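Local coordinates for beta-lactamase-like protein (PDB 6AUF) that binds two zinc ions and, as a subclass B3-like metallo-beta-lactamase, probably hydrolyses the beta-lactam ring of antibiotics, at residues A125-V130 / P156-A161; R221-P226 / A289-E294. One frame throughout, in Å; residues are numbered along the deposited sequence.

Interaction 1: residues A125-V130 / P156-A161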
ATOM      1  N   ALA A 125      11.498  13.933   4.604  1.00 78.63           N
ATOM      2  CA  ALA A 125      11.054  12.880   5.508  1.00 81.16           C
ATOM      3  C   ALA A 125      12.120  11.789   5.645  1.00 84.62           C
ATOM      4  O   ALA A 125      12.993  11.608   4.789  1.00 85.61           O
ATOM      5  CB  ALA A 125       9.738  12.262   5.026  1.00 69.11           C
ATOM      6  N   GLN A 126      12.050  11.067   6.752  1.00 76.46           N
ATOM      7  CA  GLN A 126      12.804   9.834   6.875  1.00 74.36           C
ATOM      8  C   GLN A 126      11.945   8.651   6.444  1.00 72.89           C
ATOM      9  O   GLN A 126      10.711   8.700   6.458  1.00 71.49           O
ATOM     10  CB  GLN A 126      13.297   9.636   8.304  1.00 71.32           C
ATOM     11  CG  GLN A 126      14.597  10.334   8.589  1.00 80.05           C
ATOM     12  CD  GLN A 126      15.021  10.166  10.019  1.00 83.18           C
ATOM     13  OE1 GLN A 126      14.193  10.224  10.930  1.00 83.21           O
ATOM     14  NE2 GLN A 126      16.312   9.932  10.230  1.00 85.38           N
ATOM     15  N   ILE A 127      12.620   7.578   6.059  1.00 75.00           N
ATOM     16  CA  ILE A 127      11.985   6.385   5.515  1.00 76.24           C
ATOM     17  C   ILE A 127      12.124   5.246   6.516  1.00 73.82           C
ATOM     18  O   ILE A 127      13.224   4.992   7.033  1.00 69.87           O
ATOM     19  CB  ILE A 127      12.605   6.008   4.158  1.00 72.87           C
ATOM     20  CG1 ILE A 127      12.266   7.085   3.119  1.00 75.12           C
ATOM     21  CG2 ILE A 127      12.169   4.616   3.737  1.00 53.58           C
ATOM     22  CD1 ILE A 127      13.130   7.033   1.889  1.00 75.63           C
ATOM     23  N   ALA A 128      11.010   4.570   6.795  1.00 67.44           N
ATOM     24  CA  ALA A 128      10.988   3.392   7.650  1.00 62.77           C
ATOM     25  C   ALA A 128      10.353   2.247   6.883  1.00 67.28           C
ATOM     26  O   ALA A 128       9.444   2.470   6.076  1.00 64.10           O
ATOM     27  CB  ALA A 128      10.220   3.641   8.950  1.00 53.52           C
ATOM     28  N   ALA A 129      10.831   1.024   7.130  1.00 66.50           N
ATOM     29  CA  ALA A 129      10.371  -0.123   6.358  1.00 56.71           C
ATOM     30  C   ALA A 129      10.690  -1.418   7.094  1.00 57.81           C
ATOM     31  O   ALA A 129      11.593  -1.471   7.934  1.00 60.28           O
ATOM     32  CB  ALA A 129      10.996  -0.131   4.961  1.00 50.47           C
ATOM     33  N   VAL A 130       9.921  -2.462   6.764  1.00 51.93           N
ATOM     34  CA  VAL A 130      10.148  -3.790   7.321  1.00 53.26           C
ATOM     35  C   VAL A 130      11.463  -4.354   6.796  1.00 60.01           C
ATOM     36  O   VAL A 130      11.900  -4.062   5.676  1.00 66.81           O
ATOM     37  CB  VAL A 130       8.986  -4.746   6.987  1.00 46.62           C
ATOM     38  CG1 VAL A 130       7.699  -4.228   7.537  1.00 44.94           C
ATOM     39  CG2 VAL A 130       8.891  -4.976   5.487  1.00 51.03           C
ATOM     40  N   PRO A 156      14.477   4.130  -8.418  1.00 85.56           N
ATOM     41  CA  PRO A 156      15.672   4.740  -7.836  1.00 92.68           C
ATOM     42  C   PRO A 156      15.771   4.434  -6.354  1.00 84.60           C
ATOM     43  O   PRO A 156      14.793   4.577  -5.606  1.00 75.71           O
ATOM     44  CB  PRO A 156      15.473   6.240  -8.096  1.00 87.69           C
ATOM     45  CG  PRO A 156      14.018   6.411  -8.148  1.00 95.05           C
ATOM     46  CD  PRO A 156      13.427   5.125  -8.685  1.00 95.16           C
ATOM     47  N   PRO A 157      16.946   4.018  -5.898  1.00 83.20           N
ATOM     48  CA  PRO A 157      17.092   3.556  -4.514  1.00 84.43           C
ATOM     49  C   PRO A 157      16.923   4.680  -3.503  1.00 84.67           C
ATOM     50  O   PRO A 157      16.823   5.864  -3.829  1.00 81.84           O
ATOM     51  CB  PRO A 157      18.516   2.989  -4.476  1.00 82.57           C
ATOM     52  CG  PRO A 157      18.889   2.772  -5.901  1.00 86.84           C
ATOM     53  CD  PRO A 157      18.174   3.820  -6.680  1.00 86.49           C
ATOM     54  N   VAL A 158      16.911   4.260  -2.236  1.00 80.30           N
ATOM     55  CA  VAL A 158      16.736   5.139  -1.088  1.00 75.14           C
ATOM     56  C   VAL A 158      17.431   4.478   0.095  1.00 86.72           C
ATOM     57  O   VAL A 158      17.641   3.263   0.110  1.00 93.25           O
ATOM     58  CB  VAL A 158      15.239   5.370  -0.785  1.00 68.86           C
ATOM     59  CG1 VAL A 158      14.859   4.706   0.518  1.00 67.34           C
ATOM     60  CG2 VAL A 158      14.916   6.848  -0.755  1.00 77.00           C
ATOM     61  N   HIS A 159      17.797   5.279   1.097  1.00 80.60           N
ATOM     62  CA  HIS A 159      18.331   4.740   2.342  1.00 74.35           C
ATOM     63  C   HIS A 159      17.211   4.613   3.365  1.00 83.68           C
ATOM     64  O   HIS A 159      16.459   5.570   3.592  1.00 87.29           O
ATOM     65  CB  HIS A 159      19.449   5.607   2.913  1.00 73.51           C
ATOM     66  CG  HIS A 159      19.985   5.101   4.217  1.00 93.42           C
ATOM     67  ND1 HIS A 159      20.375   3.791   4.403  1.00 98.89           N
ATOM     68  CD2 HIS A 159      20.182   5.722   5.404  1.00 99.15           C
ATOM     69  CE1 HIS A 159      20.789   3.628   5.647  1.00100.06           C
ATOM     70  NE2 HIS A 159      20.685   4.785   6.275  1.00100.42           N
ATOM     71  N   VAL A 160      17.107   3.434   3.979  1.00 75.10           N
ATOM     72  CA  VAL A 160      16.111   3.166   5.011  1.00 67.08           C
ATOM     73  C   VAL A 160      16.693   3.594   6.354  1.00 80.90           C
ATOM     74  O   VAL A 160      17.655   2.994   6.848  1.00 87.80           O
ATOM     75  CB  VAL A 160      15.703   1.692   5.025  1.00 66.42           C
ATOM     76  CG1 VAL A 160      14.832   1.399   6.233  1.00 69.59           C
ATOM     77  CG2 VAL A 160      14.963   1.344   3.745  1.00 69.78           C
ATOM     78  N   ALA A 161      16.098   4.631   6.949  1.00 80.85           N
ATOM     79  CA  ALA A 161      16.620   5.208   8.184  1.00 83.83           C
ATOM     80  C   ALA A 161      16.261   4.358   9.391  1.00 82.70           C
ATOM     81  O   ALA A 161      17.100   4.122  10.268  1.00 86.51           O
ATOM     82  CB  ALA A 161      16.086   6.628   8.363  1.00 89.91           C
TER
HETATM   83  O   HOH W   1      15.440   7.725   5.244  1.00 87.27           O
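Strand 126-130 meets the incoming chain of 156-161 almost at right angles, so one protruding side chain, that of I127, supplies most of the bump, and the side chains of V158 and V160 form the hollow. The CA atoms of I127 and V160 stand 5.3 Å apart, the closest such pair. I127 sets CG1 beside its own backbone N (chi1 -67°) and runs on extended, so that CD1 heads for the fork of V158; the two side chains meet tip to tip, I127 CD1 pointing between V158 CG1 and V158 CG2. The other branch, I127 CG2, anti to the backbone N, lies between V158 CG1 and V160 CG2, 4.3 Å from the latter. The fork of V160 is split: CG2 goes to I127 CG2, while CG1, anti to the backbone N (chi1 171°), lies beside the A129 methyl, 4.3 Å from A129 CB. In this alpha-beta/beta-alpha metallo-beta-lactamase fold, strand 126-130 runs parallel to edge strand 162-164, and the loop residues 156-161 close the crossover after helix 131-139. Polar pairing already begins there: A161 N gives a bent hydrogen bond to I127 O (2.9 Å, 134° at the hydrogen), in the carbonyl plane. A water bridges the two backbones, accepting a hydrogen bond from I127 N and donating one to H159 O, both at 2.9 Å. At the solvent-facing end the extended chain of Q126 lies along the methyl of A161, with NE2 3.8 Å from A161 CB. I116 and Q120 of helix 116-121 touch both I127 and V158, while L137 of helix 131-139 packs on A129 and V160.

Interaction 2: residues R221-P226 / A289-E294; sequences RFSDHP and AEEAGE
Two donors from one serine grip OE2 of E291: S223 N on its syn lone pair, 2.9 Å away and nearly straight at 168°, and S223 OG, 2.8 Å away, from above the carboxylate plane. The twin oxygen OE1 takes F222 N at 2.9 Å, again on the syn lone pair, so a buried carboxylate is clamped by successive N-H groups at the start of the 3-10 segment 222-224. The E291 carboxylate thus binds the first N-H groups of that turn from another helix, and the N-terminal end of the turn would be expected to steady the negative charge. The E291 chain gets there by running extended beyond CG, while S223 OG folds back beside its own backbone N (chi1 -57°). OE1 also lies in plane at the edge of the F222 ring, 3.4 Å from CD1. R221 bends at chi3 (95°), bringing one face of its guanidinium under E291 OE2, which interacts with it by charge alone. The same group meets E294 OE1 at its edge through NE, a weak 3.5 Å salt bridge to a poorly ordered side chain, and D224 OD1 through a long one from NH2. R287, one turn back in helix 272-292, adds a salt bridge to E291 OE1. The 3-10 turn is thus fastened to the C-terminal end of helix 272-292 just ahead of helix 226-241, whose R228 and I232 touch F222.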
ATOM      1  N   ARG A 221       7.440 -20.933 -10.612  1.00 58.26           N
ATOM      2  CA  ARG A 221       6.477 -21.858 -10.015  1.00 62.99           C
ATOM      3  C   ARG A 221       6.533 -21.750  -8.496  1.00 62.69           C
ATOM      4  O   ARG A 221       7.595 -21.952  -7.892  1.00 60.64           O
ATOM      5  CB  ARG A 221       6.739 -23.296 -10.467  1.00 65.45           C
ATOM      6  CG  ARG A 221       6.519 -23.505 -11.948  1.00 76.04           C
ATOM      7  CD  ARG A 221       6.672 -24.963 -12.356  1.00 85.70           C
ATOM      8  NE  ARG A 221       5.389 -25.664 -12.394  1.00 94.07           N
ATOM      9  CZ  ARG A 221       5.068 -26.685 -11.605  1.00 99.94           C
ATOM     10  NH1 ARG A 221       3.869 -27.245 -11.721  1.00 95.44           N
ATOM     11  NH2 ARG A 221       5.946 -27.155 -10.713  1.00102.47           N
ATOM     12  N   PHE A 222       5.390 -21.427  -7.881  1.00 59.23           N
ATOM     13  CA  PHE A 222       5.321 -21.346  -6.423  1.00 59.37           C
ATOM     14  C   PHE A 222       5.609 -22.696  -5.781  1.00 63.80           C
ATOM     15  O   PHE A 222       6.197 -22.759  -4.692  1.00 61.49           O
ATOM     16  CB  PHE A 222       3.942 -20.835  -5.984  1.00 53.50           C
ATOM     17  CG  PHE A 222       3.704 -19.392  -6.299  1.00 55.16           C
ATOM     18  CD1 PHE A 222       3.142 -19.016  -7.516  1.00 55.84           C
ATOM     19  CD2 PHE A 222       4.051 -18.403  -5.380  1.00 55.46           C
ATOM     20  CE1 PHE A 222       2.924 -17.670  -7.813  1.00 62.28           C
ATOM     21  CE2 PHE A 222       3.853 -17.057  -5.664  1.00 51.15           C
ATOM     22  CZ  PHE A 222       3.280 -16.683  -6.883  1.00 59.58           C
ATOM     23  N   SER A 223       5.201 -23.779  -6.444  1.00 63.85           N
ATOM     24  CA  SER A 223       5.397 -25.119  -5.910  1.00 68.89           C
ATOM     25  C   SER A 223       6.866 -25.420  -5.645  1.00 71.74           C
ATOM     26  O   SER A 223       7.177 -26.229  -4.763  1.00 60.93           O
ATOM     27  CB  SER A 223       4.804 -26.136  -6.874  1.00 72.19           C
ATOM     28  OG  SER A 223       3.427 -25.865  -7.090  1.00 74.24           O
ATOM     29  N   ASP A 224       7.783 -24.772  -6.377  1.00 70.73           N
ATOM     30  CA  ASP A 224       9.215 -24.974  -6.179  1.00 68.32           C
ATOM     31  C   ASP A 224       9.813 -24.058  -5.121  1.00 65.11           C
ATOM     32  O   ASP A 224      11.035 -24.039  -4.970  1.00 66.44           O
ATOM     33  CB  ASP A 224      10.009 -24.748  -7.480  1.00 70.88           C
ATOM     34  CG  ASP A 224       9.469 -25.526  -8.674  1.00 78.05           C
ATOM     35  OD1 ASP A 224       8.733 -26.526  -8.504  1.00 76.10           O
ATOM     36  OD2 ASP A 224       9.811 -25.118  -9.808  1.00 81.81           O
ATOM     37  N   HIS A 225       9.015 -23.265  -4.415  1.00 65.34           N
ATOM     38  CA  HIS A 225       9.545 -22.284  -3.468  1.00 58.21           C
ATOM     39  C   HIS A 225       8.782 -22.357  -2.157  1.00 59.77           C
ATOM     40  O   HIS A 225       7.898 -21.533  -1.887  1.00 56.32           O
ATOM     41  CB  HIS A 225       9.516 -20.883  -4.073  1.00 46.06           C
ATOM     42  CG  HIS A 225      10.508 -20.719  -5.175  1.00 52.21           C
ATOM     43  ND1 HIS A 225      10.172 -20.849  -6.508  1.00 54.74           N
ATOM     44  CD2 HIS A 225      11.846 -20.520  -5.141  1.00 49.49           C
ATOM     45  CE1 HIS A 225      11.257 -20.706  -7.246  1.00 57.37           C
ATOM     46  NE2 HIS A 225      12.287 -20.513  -6.440  1.00 58.55           N
ATOM     47  N   PRO A 226       9.122 -23.329  -1.302  1.00 59.60           N
ATOM     48  CA  PRO A 226       8.367 -23.493  -0.051  1.00 48.96           C
ATOM     49  C   PRO A 226       8.536 -22.326   0.892  1.00 47.58           C
ATOM     50  O   PRO A 226       7.597 -22.011   1.636  1.00 48.60           O
ATOM     51  CB  PRO A 226       8.931 -24.797   0.533  1.00 47.23           C
ATOM     52  CG  PRO A 226      10.274 -24.952  -0.110  1.00 53.90           C
ATOM     53  CD  PRO A 226      10.165 -24.354  -1.469  1.00 57.84           C
ATOM     54  N   ALA A 289      -3.173 -25.202  -7.705  1.00 63.87           N
ATOM     55  CA  ALA A 289      -3.831 -26.281  -8.435  1.00 65.92           C
ATOM     56  C   ALA A 289      -3.431 -26.292  -9.909  1.00 69.36           C
ATOM     57  O   ALA A 289      -3.263 -27.364 -10.509  1.00 73.14           O
ATOM     58  CB  ALA A 289      -5.346 -26.155  -8.298  1.00 64.03           C
ATOM     59  N   GLU A 290      -3.301 -25.115 -10.522  1.00 72.07           N
ATOM     60  CA  GLU A 290      -2.861 -25.080 -11.909  1.00 74.14           C
ATOM     61  C   GLU A 290      -1.475 -25.690 -12.035  1.00 74.71           C
ATOM     62  O   GLU A 290      -1.217 -26.488 -12.945  1.00 78.08           O
ATOM     63  CB  GLU A 290      -2.879 -23.644 -12.445  1.00 73.70           C
ATOM     64  CG  GLU A 290      -4.258 -23.008 -12.525  1.00 85.53           C
ATOM     65  CD  GLU A 290      -4.200 -21.495 -12.729  1.00 95.38           C
ATOM     66  OE1 GLU A 290      -5.278 -20.855 -12.787  1.00 90.58           O
ATOM     67  OE2 GLU A 290      -3.074 -20.949 -12.826  1.00 99.13           O
ATOM     68  N   GLU A 291      -0.575 -25.344 -11.110  1.00 68.06           N
ATOM     69  CA  GLU A 291       0.777 -25.892 -11.135  1.00 73.19           C
ATOM     70  C   GLU A 291       0.780 -27.399 -10.911  1.00 81.20           C
ATOM     71  O   GLU A 291       1.626 -28.106 -11.472  1.00 76.95           O
ATOM     72  CB  GLU A 291       1.645 -25.196 -10.086  1.00 61.73           C
ATOM     73  CG  GLU A 291       1.874 -23.726 -10.371  1.00 62.23           C
ATOM     74  CD  GLU A 291       2.921 -23.099  -9.474  1.00 67.84           C
ATOM     75  OE1 GLU A 291       2.904 -21.868  -9.298  1.00 67.39           O
ATOM     76  OE2 GLU A 291       3.772 -23.837  -8.945  1.00 79.06           O
ATOM     77  N   ALA A 292      -0.147 -27.909 -10.099  1.00 83.89           N
ATOM     78  CA  ALA A 292      -0.209 -29.345  -9.865  1.00 76.80           C
ATOM     79  C   ALA A 292      -0.583 -30.086 -11.142  1.00 86.34           C
ATOM     80  O   ALA A 292       0.107 -31.025 -11.551  1.00 98.98           O
ATOM     81  CB  ALA A 292      -1.202 -29.643  -8.742  1.00 66.28           C
ATOM     82  N   GLY A 293      -1.670 -29.673 -11.787  1.00 90.64           N
ATOM     83  CA  GLY A 293      -2.116 -30.259 -13.036  1.00 87.10           C
ATOM     84  C   GLY A 293      -1.196 -30.046 -14.216  1.00 91.60           C
ATOM     85  O   GLY A 293      -1.523 -30.497 -15.318  1.00 98.43           O
ATOM     86  N   GLU A 294      -0.079 -29.345 -14.030  1.00 98.98           N
ATOM     87  CA  GLU A 294       1.027 -29.349 -14.980  1.00115.04           C
ATOM     88  C   GLU A 294       2.041 -30.446 -14.672  1.00126.72           C
ATOM     89  O   GLU A 294       3.109 -30.487 -15.295  1.00129.43           O
ATOM     90  CB  GLU A 294       1.725 -27.986 -14.997  1.00121.93           C
ATOM     91  CG  GLU A 294       0.829 -26.815 -15.370  1.00131.80           C
ATOM     92  CD  GLU A 294       1.448 -25.470 -15.011  1.00139.70           C
ATOM     93  OE1 GLU A 294       2.568 -25.459 -14.449  1.00141.72           O
ATOM     94  OE2 GLU A 294       0.816 -24.425 -15.283  1.00141.69           O
TER

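How the interactions relate
Both contacts tie a loop to a regular element, but with opposite means. Interaction 1 belongs to the sheet: largely apolar branches interlock beside a parallel strand, with one direct backbone bond and one water supplying the polar part, and with Q126, H159 and A161 exposed at its margin. Interaction 2 lies farther from the chain's centre, where the 3-10 turn is pinned to the end of helix 272-292 through one buried carboxylate amid looser, more exposed charges. They share no segment and no helix or strand; the nearest atoms of interactions 1 and 2 are about 17 Å apart. Each approaches the zinc site separately, A129 about 10 Å from H107 and F222 about 8 Å from H185, side chain to side chain.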